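Local coordinates for protein ectonucleoside triphosphate diphosphohydrolase 4 (Homo sapiens, PDB 6WG5) that belongs to the GDA1/CD39 family of nucleoside phosphatases, two-lobed proteins assigned to the actin-like ATPase clan, at residues N37-Y42 and W60-G65; Y42-D47 and V55-W60; N66-L71 and Q266-Y271; L71-M76 and A483-T488; L260-H265 and F490-D495. One frame throughout, in Å; residues are numbered along the deposited sequence.

Contact 1 of 5, residues N37-Y42 and W60-G65; sequences NPNVNY and WPRHNG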
# COMPACT_ATOMS: atom_id res chain seq x y z
N ASN A 37 27.04 18.82 8.08
CA ASN A 37 26.28 20.02 7.74
C ASN A 37 25.29 20.33 8.85
O ASN A 37 24.37 19.53 9.08
CB ASN A 37 25.55 19.82 6.42
CG ASN A 37 24.87 21.09 5.94
OD1 ASN A 37 24.69 22.05 6.69
ND2 ASN A 37 24.49 21.11 4.66
N PRO A 38 25.41 21.46 9.55
CA PRO A 38 24.48 21.75 10.64
C PRO A 38 23.09 22.14 10.18
O PRO A 38 22.18 22.24 11.02
CB PRO A 38 25.16 22.92 11.38
CG PRO A 38 25.94 23.61 10.32
CD PRO A 38 26.41 22.54 9.38
N ASN A 39 22.88 22.37 8.88
CA ASN A 39 21.58 22.77 8.36
C ASN A 39 20.73 21.58 7.92
O ASN A 39 19.67 21.78 7.33
CB ASN A 39 21.77 23.74 7.20
CG ASN A 39 22.24 25.11 7.66
OD1 ASN A 39 21.83 25.60 8.71
ND2 ASN A 39 23.12 25.73 6.88
N VAL A 40 21.18 20.35 8.18
CA VAL A 40 20.40 19.15 7.91
C VAL A 40 19.73 18.71 9.21
O VAL A 40 20.36 18.71 10.28
CB VAL A 40 21.28 18.02 7.34
CG1 VAL A 40 20.47 16.75 7.15
CG2 VAL A 40 21.90 18.45 6.02
N ASN A 41 18.46 18.34 9.12
CA ASN A 41 17.71 17.82 10.25
C ASN A 41 17.28 16.39 9.94
O ASN A 41 17.25 15.97 8.79
CB ASN A 41 16.48 18.70 10.54
CG ASN A 41 16.85 20.16 10.70
OD1 ASN A 41 16.50 20.99 9.85
ND2 ASN A 41 17.56 20.48 11.77
N TYR A 42 16.96 15.65 11.00
CA TYR A 42 16.75 14.21 10.89
C TYR A 42 15.44 13.81 11.56
O TYR A 42 14.92 14.50 12.44
CB TYR A 42 17.92 13.44 11.52
CG TYR A 42 19.27 13.83 10.96
CD1 TYR A 42 19.93 14.97 11.40
CD2 TYR A 42 19.88 13.06 9.97
CE1 TYR A 42 21.16 15.33 10.88
CE2 TYR A 42 21.11 13.42 9.45
CZ TYR A 42 21.74 14.55 9.91
OH TYR A 42 22.97 14.91 9.39
N TRP A 60 16.46 16.12 5.90
CA TRP A 60 16.01 17.17 5.01
C TRP A 60 16.81 18.43 5.29
O TRP A 60 17.27 18.62 6.42
CB TRP A 60 14.51 17.44 5.18
CG TRP A 60 14.09 17.73 6.60
CD1 TRP A 60 14.05 18.95 7.21
CD2 TRP A 60 13.64 16.77 7.57
NE1 TRP A 60 13.61 18.81 8.51
CE2 TRP A 60 13.35 17.49 8.75
CE3 TRP A 60 13.46 15.39 7.55
CZ2 TRP A 60 12.89 16.86 9.91
CZ3 TRP A 60 13.00 14.77 8.70
CH2 TRP A 60 12.72 15.50 9.86
N PRO A 61 17.00 19.29 4.30
CA PRO A 61 17.67 20.57 4.53
C PRO A 61 16.69 21.59 5.10
O PRO A 61 15.50 21.33 5.26
CB PRO A 61 18.15 20.97 3.14
CG PRO A 61 17.12 20.39 2.23
CD PRO A 61 16.63 19.12 2.88
N ARG A 62 17.21 22.78 5.41
CA ARG A 62 16.36 23.83 5.94
C ARG A 62 15.27 24.19 4.95
O ARG A 62 15.47 24.17 3.73
CB ARG A 62 17.20 25.08 6.26
CG ARG A 62 16.40 26.19 6.92
CD ARG A 62 17.25 27.43 7.16
NE ARG A 62 18.46 27.12 7.93
CZ ARG A 62 18.47 26.86 9.23
NH1 ARG A 62 17.34 26.86 9.93
NH2 ARG A 62 19.62 26.60 9.84
N HIS A 63 14.09 24.51 5.47
CA HIS A 63 12.97 24.92 4.64
C HIS A 63 13.25 26.29 4.02
O HIS A 63 13.74 27.20 4.69
CB HIS A 63 11.69 24.95 5.46
CG HIS A 63 10.44 25.10 4.65
ND1 HIS A 63 9.90 26.33 4.33
CD2 HIS A 63 9.62 24.17 4.09
CE1 HIS A 63 8.81 26.15 3.61
NE2 HIS A 63 8.62 24.86 3.45
N ASN A 64 12.93 26.43 2.73
CA ASN A 64 13.27 27.63 1.98
C ASN A 64 12.38 28.83 2.30
O ASN A 64 12.54 29.87 1.66
CB ASN A 64 13.19 27.33 0.47
CG ASN A 64 11.84 26.81 0.04
OD1 ASN A 64 10.84 26.99 0.74
ND2 ASN A 64 11.79 26.16 -1.11
N GLY A 65 11.46 28.71 3.25
CA GLY A 65 10.61 29.81 3.64
C GLY A 65 9.36 30.00 2.80
O GLY A 65 8.60 30.95 3.06
O HOH W 1 13.18 21.62 10.44
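Trp60 lays its indole across the backbone of Asn41 and Tyr42. Its CG sits between the backbone N and the carbonyl carbon (chi1 53°), the crowded position, and the ring folds back over the facing strand. Asn41 O lies over the centre of one ring face, 3.9 Å above its plane. Asn41 CB approaches Trp60 NE1 to 3.5 Å, and the two side chains cross at about a right angle. Trp60 CH2 lies 3.5 Å from Tyr42 O. A water in the indole plane links Trp60 NE1 to Asn41 OD1 by two weak bonds.

Beneath the ring, Asn41 and Trp60 form an antiparallel hydrogen-bonded pair near the open end of the hairpin of strands 40-48 and 53-61. Asn41 N to Trp60 O and Trp60 N to Asn41 O both measure 3.0 Å, the first almost straight at 174°.

Beyond this pair, Asn39 meets Arg62. The arginine chain is extended as far as CD and bends at chi3 (-55°), and its NH2 donates to Asn39 OD1 at 2.7 Å. This donor stands above the amide plane. Asn37 OD1 accepts from Asn39 N at 2.9 Å, an Asx turn within the type I turn from Asn37 to Val40.

Contact 2 of 5, residues Y42-D47 and V55-W60; sequences YGIVVD and VFVYCW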
# COMPACT_ATOMS: atom_id res chain seq x y z
N TYR A 42 16.96 15.65 11.00
CA TYR A 42 16.75 14.21 10.89
C TYR A 42 15.44 13.81 11.56
O TYR A 42 14.92 14.50 12.44
CB TYR A 42 17.92 13.44 11.52
CG TYR A 42 19.27 13.83 10.96
CD1 TYR A 42 19.93 14.97 11.40
CD2 TYR A 42 19.88 13.06 9.97
CE1 TYR A 42 21.16 15.33 10.88
CE2 TYR A 42 21.11 13.42 9.45
CZ TYR A 42 21.74 14.55 9.91
OH TYR A 42 22.97 14.91 9.39
N GLY A 43 14.92 12.68 11.11
CA GLY A 43 13.73 12.09 11.71
C GLY A 43 13.79 10.59 11.57
O GLY A 43 14.36 10.07 10.61
N ILE A 44 13.20 9.89 12.53
CA ILE A 44 13.30 8.44 12.62
C ILE A 44 11.91 7.84 12.73
O ILE A 44 11.10 8.31 13.54
CB ILE A 44 14.17 8.00 13.82
CG1 ILE A 44 15.58 8.61 13.71
CG2 ILE A 44 14.28 6.48 13.88
CD1 ILE A 44 16.27 8.80 15.04
N VAL A 45 11.63 6.82 11.93
CA VAL A 45 10.36 6.11 11.94
C VAL A 45 10.64 4.62 12.06
O VAL A 45 11.51 4.09 11.36
CB VAL A 45 9.53 6.39 10.67
CG1 VAL A 45 8.16 5.73 10.77
CG2 VAL A 45 9.39 7.89 10.45
N VAL A 46 9.92 3.95 12.96
CA VAL A 46 10.01 2.51 13.13
C VAL A 46 8.70 1.90 12.65
O VAL A 46 7.62 2.23 13.17
CB VAL A 46 10.30 2.12 14.59
CG1 VAL A 46 10.20 0.61 14.78
CG2 VAL A 46 11.68 2.61 14.99
N ASP A 47 8.78 1.00 11.67
CA ASP A 47 7.64 0.23 11.21
C ASP A 47 7.61 -1.08 11.99
O ASP A 47 8.45 -1.96 11.77
CB ASP A 47 7.73 -0.03 9.71
CG ASP A 47 6.76 -1.09 9.23
OD1 ASP A 47 5.74 -1.33 9.92
OD2 ASP A 47 7.01 -1.68 8.15
N VAL A 55 13.49 0.19 10.83
CA VAL A 55 13.72 1.58 11.19
C VAL A 55 14.25 2.31 9.97
O VAL A 55 15.09 1.78 9.23
CB VAL A 55 14.69 1.72 12.38
CG1 VAL A 55 16.00 0.98 12.09
CG2 VAL A 55 14.96 3.18 12.70
N PHE A 56 13.77 3.54 9.76
CA PHE A 56 14.20 4.38 8.65
C PHE A 56 14.62 5.73 9.21
O PHE A 56 13.90 6.32 10.02
CB PHE A 56 13.08 4.58 7.62
CG PHE A 56 12.53 3.30 7.06
CD1 PHE A 56 12.94 2.83 5.83
CD2 PHE A 56 11.59 2.58 7.77
CE1 PHE A 56 12.42 1.66 5.31
CE2 PHE A 56 11.07 1.40 7.26
CZ PHE A 56 11.49 0.94 6.03
N VAL A 57 15.78 6.22 8.78
CA VAL A 57 16.24 7.56 9.13
C VAL A 57 16.03 8.45 7.92
O VAL A 57 16.53 8.16 6.82
CB VAL A 57 17.72 7.56 9.56
CG1 VAL A 57 18.17 8.97 9.91
CG2 VAL A 57 17.93 6.62 10.74
N TYR A 58 15.28 9.53 8.11
CA TYR A 58 15.04 10.52 7.08
C TYR A 58 15.72 11.83 7.46
O TYR A 58 15.79 12.18 8.64
CB TYR A 58 13.55 10.76 6.87
CG TYR A 58 12.80 9.53 6.41
CD1 TYR A 58 12.70 9.22 5.06
CD2 TYR A 58 12.19 8.69 7.32
CE1 TYR A 58 12.01 8.10 4.64
CE2 TYR A 58 11.50 7.56 6.91
CZ TYR A 58 11.42 7.28 5.56
OH TYR A 58 10.74 6.16 5.14
N CYS A 59 16.21 12.55 6.46
CA CYS A 59 16.81 13.86 6.66
C CYS A 59 16.25 14.83 5.64
O CYS A 59 15.65 14.44 4.64
CB CYS A 59 18.34 13.79 6.57
SG CYS A 59 18.98 13.14 5.01
N TRP A 60 16.46 16.12 5.90
CA TRP A 60 16.01 17.17 5.01
C TRP A 60 16.81 18.43 5.29
O TRP A 60 17.27 18.62 6.42
CB TRP A 60 14.51 17.44 5.18
CG TRP A 60 14.09 17.73 6.60
CD1 TRP A 60 14.05 18.95 7.21
CD2 TRP A 60 13.64 16.77 7.57
NE1 TRP A 60 13.61 18.81 8.51
CE2 TRP A 60 13.35 17.49 8.75
CE3 TRP A 60 13.46 15.39 7.55
CZ2 TRP A 60 12.89 16.86 9.91
CZ3 TRP A 60 13.00 14.77 8.70
CH2 TRP A 60 12.72 15.50 9.86
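Tyr58 faces Gly43 in an antiparallel hydrogen-bonded pair, and its side chain runs along its own strand, the CD2-CE2 edge turned to Gly43 and Val45. CB lies 3.9 Å from Gly43 O. With CG anti to the carbonyl carbon (chi1 -62°), the ring starts out along the strand, and CD2 stays 4.2 Å from Gly43 O, which sits near the ring plane. CE2 comes within 4.1 Å of Val45 CG2. At the tip, OH is hydrogen-bonded to Thr480 OG1 of helix 479-487. Trp60 CZ3 lies 3.7 Å from Gly43 N, and Trp60 CH2 is close to where a beta carbon on this glycine would stand.

The backbones pair through Gly43 with Tyr58 and Val45 with Phe56, two bonds each; Tyr58 N to Gly43 O is 2.7 Å at 171°. On the other face, Ile44 CG2 and Val55 CG2 lie 3.6 Å apart, the side chains side by side, and Ala113 of helix 107-116 covers Ile44 and Val57. With strand 127-131 parallel to strand 40-48, this is consistent with the opening hairpin of an actin-like fold.

Contact 3 of 5, residues N66-L71 and Q266-Y271; sequences NPHDLL and QTEHVY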
# COMPACT_ATOMS: atom_id res chain seq x y z
N ASN A 66 9.11 29.15 1.81
CA ASN A 66 7.93 29.27 0.97
C ASN A 66 6.78 28.49 1.59
O ASN A 66 6.86 27.26 1.69
CB ASN A 66 8.21 28.74 -0.43
CG ASN A 66 7.08 29.03 -1.40
OD1 ASN A 66 5.98 29.41 -1.00
ND2 ASN A 66 7.35 28.84 -2.69
N PRO A 67 5.69 29.15 2.01
CA PRO A 67 4.60 28.40 2.67
C PRO A 67 3.99 27.32 1.80
O PRO A 67 3.37 26.39 2.34
CB PRO A 67 3.57 29.49 3.01
CG PRO A 67 4.32 30.78 2.93
CD PRO A 67 5.37 30.58 1.89
N HIS A 68 4.13 27.40 0.48
CA HIS A 68 3.54 26.42 -0.42
C HIS A 68 4.38 25.16 -0.58
O HIS A 68 3.90 24.19 -1.17
CB HIS A 68 3.32 27.05 -1.80
CG HIS A 68 2.38 28.21 -1.80
ND1 HIS A 68 1.49 28.44 -0.78
CD2 HIS A 68 2.20 29.22 -2.69
CE1 HIS A 68 0.79 29.54 -1.04
NE2 HIS A 68 1.21 30.03 -2.19
N ASP A 69 5.61 25.15 -0.07
CA ASP A 69 6.51 24.02 -0.25
C ASP A 69 6.57 23.17 1.01
O ASP A 69 6.64 23.69 2.13
CB ASP A 69 7.92 24.50 -0.61
CG ASP A 69 8.01 25.03 -2.03
OD1 ASP A 69 7.12 24.70 -2.85
OD2 ASP A 69 8.97 25.77 -2.33
N LEU A 70 6.54 21.85 0.83
CA LEU A 70 6.76 20.92 1.92
C LEU A 70 8.25 20.74 2.15
O LEU A 70 9.09 21.22 1.39
CB LEU A 70 6.11 19.57 1.62
CG LEU A 70 4.66 19.59 1.12
CD1 LEU A 70 4.17 18.16 0.94
CD2 LEU A 70 3.77 20.35 2.08
N LEU A 71 8.59 20.01 3.22
CA LEU A 71 9.98 19.68 3.48
C LEU A 71 10.52 18.78 2.38
O LEU A 71 9.79 17.99 1.77
CB LEU A 71 10.12 19.00 4.84
CG LEU A 71 9.78 19.84 6.07
CD1 LEU A 71 9.90 19.01 7.34
CD2 LEU A 71 10.67 21.07 6.16
N GLN A 266 -4.65 27.58 5.31
CA GLN A 266 -4.56 27.44 3.86
C GLN A 266 -5.13 26.09 3.44
O GLN A 266 -5.21 25.14 4.23
CB GLN A 266 -3.11 27.58 3.39
CG GLN A 266 -2.71 29.02 3.10
CD GLN A 266 -1.22 29.26 3.26
OE1 GLN A 266 -0.41 28.34 3.14
NE2 GLN A 266 -0.86 30.51 3.53
N THR A 267 -5.54 26.01 2.17
CA THR A 267 -6.22 24.83 1.65
C THR A 267 -5.50 24.17 0.49
O THR A 267 -5.96 23.13 0.00
CB THR A 267 -7.64 25.20 1.20
OG1 THR A 267 -7.58 26.21 0.18
CG2 THR A 267 -8.46 25.70 2.38
N GLU A 268 -4.37 24.72 0.03
CA GLU A 268 -3.69 24.16 -1.13
C GLU A 268 -3.33 22.70 -0.92
O GLU A 268 -3.37 21.91 -1.88
CB GLU A 268 -2.43 24.97 -1.45
CG GLU A 268 -2.69 26.44 -1.78
CD GLU A 268 -2.75 27.32 -0.54
OE1 GLU A 268 -1.72 27.41 0.17
OE2 GLU A 268 -3.81 27.91 -0.28
N HIS A 269 -2.99 22.31 0.31
CA HIS A 269 -2.57 20.95 0.61
C HIS A 269 -3.61 20.18 1.43
O HIS A 269 -3.25 19.22 2.13
CB HIS A 269 -1.23 20.96 1.35
CG HIS A 269 -0.08 21.38 0.51
ND1 HIS A 269 0.27 20.73 -0.65
CD2 HIS A 269 0.82 22.39 0.66
CE1 HIS A 269 1.33 21.32 -1.18
NE2 HIS A 269 1.68 22.32 -0.40
N VAL A 270 -4.88 20.57 1.36
CA VAL A 270 -5.96 19.82 1.99
C VAL A 270 -6.45 18.77 1.00
O VAL A 270 -6.81 19.10 -0.14
CB VAL A 270 -7.10 20.75 2.43
CG1 VAL A 270 -8.29 19.94 2.93
CG2 VAL A 270 -6.62 21.70 3.50
N TYR A 271 -6.47 17.51 1.43
CA TYR A 271 -6.83 16.39 0.57
C TYR A 271 -7.88 15.52 1.24
O TYR A 271 -7.87 15.34 2.46
CB TYR A 271 -5.61 15.52 0.23
CG TYR A 271 -4.60 16.21 -0.65
CD1 TYR A 271 -4.70 16.16 -2.03
CD2 TYR A 271 -3.54 16.92 -0.10
CE1 TYR A 271 -3.78 16.79 -2.84
CE2 TYR A 271 -2.61 17.55 -0.90
CZ TYR A 271 -2.74 17.49 -2.27
OH TYR A 271 -1.82 18.12 -3.08
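His269 reaches across to the turn at His68 and makes the one hydrogen bond between the segments. Its NE2 donates to His68 O at 3.0 Å with an N-H...O angle of 171°. The acceptor lies in the imidazole plane, whereas NE2 stands well above the plane of the carbonyl. This bond places a proton on NE2.

The apolar part falls on the same ring. Leu70 CD2 sits over one face of His269, 4.0 Å from the centroid and 19° off the normal, a CH-pi contact displaced toward the rim on the NE2-CD2 side. The two side chains slide past each other in opposite directions. The ring of His269 is also stacked with that of His192. Gln266 OE1 makes a loose van der Waals contact with Pro67 CB at 4.1 Å.

The contact ties the loop between strands 53-61 and 74-75 to the turn entering strand 270-279, two regions belonging to different sheets. Each side is a type I turn: Asp69 N bonds to Asn66 O, and Val270 N to Thr267 O. Asn66 OD1 adds an Asx turn by accepting from His68 N at 3.1 Å.

One polar pair approaches without bonding. Glu268 OE1 lies 3.5 Å from His68 ND1, but the angle is poor and the carboxylate and ring planes are 68° apart. The glutamate may still bias His68 electrostatically.

Contact 4 of 5, residues L71-M76 and A483-T488; sequences LDIRQM and AILYRT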
# COMPACT_ATOMS: atom_id res chain seq x y z
N LEU A 71 8.59 20.01 3.22
CA LEU A 71 9.98 19.68 3.48
C LEU A 71 10.52 18.78 2.38
O LEU A 71 9.79 17.99 1.77
CB LEU A 71 10.12 19.00 4.84
CG LEU A 71 9.78 19.84 6.07
CD1 LEU A 71 9.90 19.01 7.34
CD2 LEU A 71 10.67 21.07 6.16
N ASP A 72 11.82 18.90 2.13
CA ASP A 72 12.49 18.08 1.12
C ASP A 72 13.07 16.83 1.79
O ASP A 72 14.28 16.64 1.90
CB ASP A 72 13.57 18.89 0.42
CG ASP A 72 14.00 18.28 -0.90
OD1 ASP A 72 13.57 17.15 -1.20
OD2 ASP A 72 14.78 18.93 -1.63
N ILE A 73 12.16 15.98 2.25
CA ILE A 73 12.53 14.80 3.03
C ILE A 73 13.07 13.72 2.11
O ILE A 73 12.52 13.46 1.03
CB ILE A 73 11.32 14.30 3.84
CG1 ILE A 73 10.90 15.37 4.86
CG2 ILE A 73 11.66 12.98 4.55
CD1 ILE A 73 9.77 14.95 5.78
N ARG A 74 14.16 13.09 2.54
CA ARG A 74 14.80 12.00 1.81
C ARG A 74 15.33 10.99 2.81
O ARG A 74 15.58 11.30 3.97
CB ARG A 74 15.95 12.50 0.93
CG ARG A 74 15.63 13.70 0.06
CD ARG A 74 16.89 14.34 -0.47
NE ARG A 74 16.61 15.42 -1.41
CZ ARG A 74 16.35 15.24 -2.70
NH1 ARG A 74 16.33 14.02 -3.22
NH2 ARG A 74 16.10 16.29 -3.48
N GLN A 75 15.50 9.75 2.34
CA GLN A 75 16.17 8.75 3.15
C GLN A 75 17.62 9.15 3.37
O GLN A 75 18.32 9.58 2.45
CB GLN A 75 16.12 7.38 2.47
CG GLN A 75 14.79 6.67 2.60
CD GLN A 75 14.90 5.19 2.28
OE1 GLN A 75 15.24 4.38 3.15
NE2 GLN A 75 14.63 4.83 1.03
N MET A 76 18.08 9.02 4.62
CA MET A 76 19.48 9.29 4.91
C MET A 76 20.37 8.30 4.16
O MET A 76 19.99 7.15 3.92
CB MET A 76 19.74 9.19 6.41
CG MET A 76 21.12 9.67 6.82
SD MET A 76 21.44 9.49 8.59
CE MET A 76 23.06 10.23 8.70
N ALA A 483 4.41 9.00 6.59
CA ALA A 483 4.21 9.23 8.02
C ALA A 483 5.10 10.36 8.52
O ALA A 483 4.61 11.31 9.14
CB ALA A 483 4.49 7.94 8.79
N ILE A 484 6.41 10.27 8.27
CA ILE A 484 7.31 11.34 8.69
C ILE A 484 6.90 12.66 8.06
O ILE A 484 6.96 13.72 8.69
CB ILE A 484 8.77 10.97 8.34
CG1 ILE A 484 9.74 11.97 8.97
CG2 ILE A 484 8.98 10.93 6.83
CD1 ILE A 484 10.07 11.67 10.41
N LEU A 485 6.46 12.62 6.80
CA LEU A 485 6.08 13.85 6.11
C LEU A 485 4.86 14.49 6.78
O LEU A 485 4.78 15.72 6.89
CB LEU A 485 5.80 13.55 4.64
CG LEU A 485 5.62 14.75 3.70
CD1 LEU A 485 6.90 15.58 3.64
CD2 LEU A 485 5.23 14.27 2.32
N TYR A 486 3.92 13.67 7.23
CA TYR A 486 2.72 14.20 7.89
C TYR A 486 3.02 14.65 9.31
O TYR A 486 2.52 15.69 9.75
CB TYR A 486 1.61 13.15 7.88
CG TYR A 486 0.29 13.68 8.41
CD1 TYR A 486 -0.16 13.33 9.67
CD2 TYR A 486 -0.49 14.53 7.65
CE1 TYR A 486 -1.36 13.82 10.16
CE2 TYR A 486 -1.69 15.02 8.12
CZ TYR A 486 -2.12 14.66 9.38
OH TYR A 486 -3.31 15.15 9.86
N ARG A 487 3.83 13.89 10.05
CA ARG A 487 4.09 14.24 11.45
C ARG A 487 4.93 15.51 11.57
O ARG A 487 4.80 16.24 12.56
CB ARG A 487 4.76 13.08 12.17
CG ARG A 487 3.92 11.80 12.28
CD ARG A 487 2.57 12.05 12.94
NE ARG A 487 2.69 12.70 14.25
CZ ARG A 487 2.79 12.06 15.41
NH1 ARG A 487 2.77 10.73 15.46
NH2 ARG A 487 2.90 12.75 16.54
N THR A 488 5.80 15.78 10.59
CA THR A 488 6.69 16.94 10.64
C THR A 488 6.15 18.13 9.86
O THR A 488 6.89 19.07 9.58
CB THR A 488 8.08 16.56 10.11
OG1 THR A 488 7.97 16.14 8.74
CG2 THR A 488 8.70 15.45 10.93
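Ile73 and Leu71 pack on the C-terminal turn of helix 479-487, a helix set against the hairpin-bearing mixed sheet, consistent with the actin-like fold of the family. The two residues lead into strand 74-75, which pairs with strand 53-61. Ile73 is the residue most covered here. Its CG1 is anti to the carbonyl carbon, and chi2 (-176°) extends CD1 toward the helix, where it meets Leu485 CD1 at 3.6 Å. The branch methyl CG2 takes a separate partner, Ile484 CG2, at 4.1 Å.

Leu485 has its CG anti to the backbone N (chi1 -169°), and its side chain also touches Ile181 and Phe185 of helix 172-186. Leu71 uses CD1, which lies 3.7 Å from Thr488 OG1; Ile73 CD1 approaches the same oxygen equally closely.

That buried hydroxyl, approached by two methyls, turns back to its own helix: OG1 of Thr488 donates to Ile484 O at 2.6 Å, while Thr488 N reaches the same oxygen from the opposite face of the carbonyl plane at 3.0 Å.

Contact 5 of 5, residues L260-H265 and F490-D495; sequences LGCDVH and FLPLRD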
# COMPACT_ATOMS: atom_id res chain seq x y z
N LEU A 260 -1.58 18.77 4.61
CA LEU A 260 -0.14 18.50 4.59
C LEU A 260 0.69 19.76 4.80
O LEU A 260 1.88 19.64 5.12
CB LEU A 260 0.26 17.85 3.27
CG LEU A 260 0.13 16.33 3.19
CD1 LEU A 260 0.28 15.88 1.75
CD2 LEU A 260 1.18 15.67 4.06
N GLY A 261 0.11 20.94 4.63
CA GLY A 261 0.85 22.17 4.81
C GLY A 261 1.03 22.52 6.27
O GLY A 261 0.46 21.91 7.17
N CYS A 262 1.85 23.55 6.50
CA CYS A 262 2.11 24.03 7.85
C CYS A 262 1.08 25.05 8.33
O CYS A 262 0.95 25.25 9.54
CB CYS A 262 3.51 24.64 7.93
SG CYS A 262 3.80 25.99 6.77
N ASP A 263 0.37 25.69 7.41
CA ASP A 263 -0.63 26.70 7.75
C ASP A 263 -2.00 26.04 7.75
O ASP A 263 -2.53 25.67 6.70
CB ASP A 263 -0.57 27.86 6.75
CG ASP A 263 -1.39 29.05 7.20
OD1 ASP A 263 -2.33 28.87 8.00
OD2 ASP A 263 -1.10 30.17 6.74
N VAL A 264 -2.59 25.90 8.94
CA VAL A 264 -3.90 25.29 9.08
C VAL A 264 -5.00 26.10 8.40
O VAL A 264 -6.10 25.59 8.20
CB VAL A 264 -4.25 25.07 10.57
CG1 VAL A 264 -3.30 24.06 11.20
CG2 VAL A 264 -4.23 26.39 11.33
N HIS A 265 -4.72 27.35 8.04
CA HIS A 265 -5.71 28.22 7.42
C HIS A 265 -5.63 28.24 5.90
O HIS A 265 -6.49 28.86 5.27
CB HIS A 265 -5.55 29.65 7.96
CG HIS A 265 -5.89 29.77 9.41
ND1 HIS A 265 -5.03 30.34 10.33
CD2 HIS A 265 -6.98 29.40 10.11
CE1 HIS A 265 -5.58 30.31 11.53
NE2 HIS A 265 -6.77 29.74 11.42
N PHE A 490 4.47 20.68 10.45
CA PHE A 490 4.44 22.01 11.05
C PHE A 490 5.83 22.61 11.26
O PHE A 490 5.92 23.81 11.51
CB PHE A 490 3.70 21.96 12.39
CG PHE A 490 2.22 21.75 12.26
CD1 PHE A 490 1.47 22.52 11.38
CD2 PHE A 490 1.57 20.78 13.00
CE1 PHE A 490 0.11 22.33 11.24
CE2 PHE A 490 0.21 20.58 12.87
CZ PHE A 490 -0.52 21.36 11.99
N LEU A 491 6.89 21.81 11.18
CA LEU A 491 8.24 22.35 11.36
C LEU A 491 8.51 23.59 10.53
O LEU A 491 9.14 24.52 11.05
CB LEU A 491 9.28 21.26 11.03
CG LEU A 491 9.45 20.14 12.06
CD1 LEU A 491 10.51 19.16 11.57
CD2 LEU A 491 9.83 20.68 13.43
N PRO A 492 8.11 23.68 9.26
CA PRO A 492 8.35 24.92 8.50
C PRO A 492 7.83 26.17 9.19
O PRO A 492 8.27 27.28 8.87
CB PRO A 492 7.61 24.67 7.17
CG PRO A 492 7.10 23.25 7.21
CD PRO A 492 7.72 22.57 8.37
N LEU A 493 6.89 26.02 10.14
CA LEU A 493 6.41 27.18 10.87
C LEU A 493 7.54 27.89 11.61
O LEU A 493 7.50 29.11 11.78
CB LEU A 493 5.32 26.79 11.87
CG LEU A 493 3.88 26.63 11.37
CD1 LEU A 493 2.97 26.38 12.56
CD2 LEU A 493 3.41 27.85 10.59
N ARG A 494 8.54 27.14 12.07
CA ARG A 494 9.68 27.76 12.73
C ARG A 494 10.31 28.81 11.83
O ARG A 494 10.36 29.99 12.17
CB ARG A 494 10.70 26.70 13.13
CG ARG A 494 10.16 25.63 14.07
CD ARG A 494 11.26 25.10 14.97
NE ARG A 494 11.66 26.10 15.96
CZ ARG A 494 12.76 26.03 16.69
NH1 ARG A 494 13.04 26.98 17.57
NH2 ARG A 494 13.60 25.01 16.53
N ASP A 495 10.79 28.39 10.66
CA ASP A 495 11.50 29.32 9.78
C ASP A 495 10.60 30.45 9.29
O ASP A 495 11.06 31.58 9.11
CB ASP A 495 12.09 28.56 8.59
CG ASP A 495 12.95 27.39 9.02
OD1 ASP A 495 14.15 27.60 9.32
OD2 ASP A 495 12.44 26.25 9.05
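The loop between strands 255-259 and 270-279 meets the N-terminal part of helix 492-496 and the residues just ahead of it; the backbones come nearest where Cys262 CA lies 4.4 Å from Phe490 CA. Three residues of the second segment touch Cys262: Phe490, Pro492 and Leu493.

Cys262 O lies beside the rim of the Phe490 ring, 3.3 Å from Phe490 CD1 and close to the ring plane, so it meets the C-H edge and not the pi face. Leu493 brings CG to 3.7 Å from Cys262 O, on the same carbonyl.

On the side-chain side, Cys262 CB touches Pro492 CG at 3.9 Å and Leu493 CG at 4.0 Å, and SG lies nearest to Pro492 CB. Val264 continues the surface outward: its CG1 packs 3.8 Å from Phe490 CE1, the two side chains crossing at about a right angle.

Both segments are organised from within. Asp263 OD1 accepts from His265 N at 2.8 Å, an Asx turn, while Leu493 N bonds to Phe490 O on the other side. Pro492 also touches His63.

With no hydrogen bond between the segments, the contact rests on dispersion and the fit of apolar surfaces around Cys262, without a directional polar bond to fix it.

Contacts 2 and 4 are buried, contacts 1 and 5 partly so, and contact 3 lies at the surface. Contacts 1 and 2 hold the same hairpin: contact 2 is the regular, backbone-bonded interior, contact 1 its open end, where one backbone pair is joined by side-chain contacts and weak water bonds. Contact 4, about 8 Å from contact 2 centre to centre, packs the residues leading into strand 74-75 on helix 479-487, mainly by apolar contacts. Contacts 3 and 5, also about 8 Å apart between centres, join the loop between strands 255-259 and 270-279 of the other sheet to this lobe, one by a histidine hydrogen bond, the other by packing. Leu71, shared by contacts 3 and 4, also touches Pro492 of contact 5.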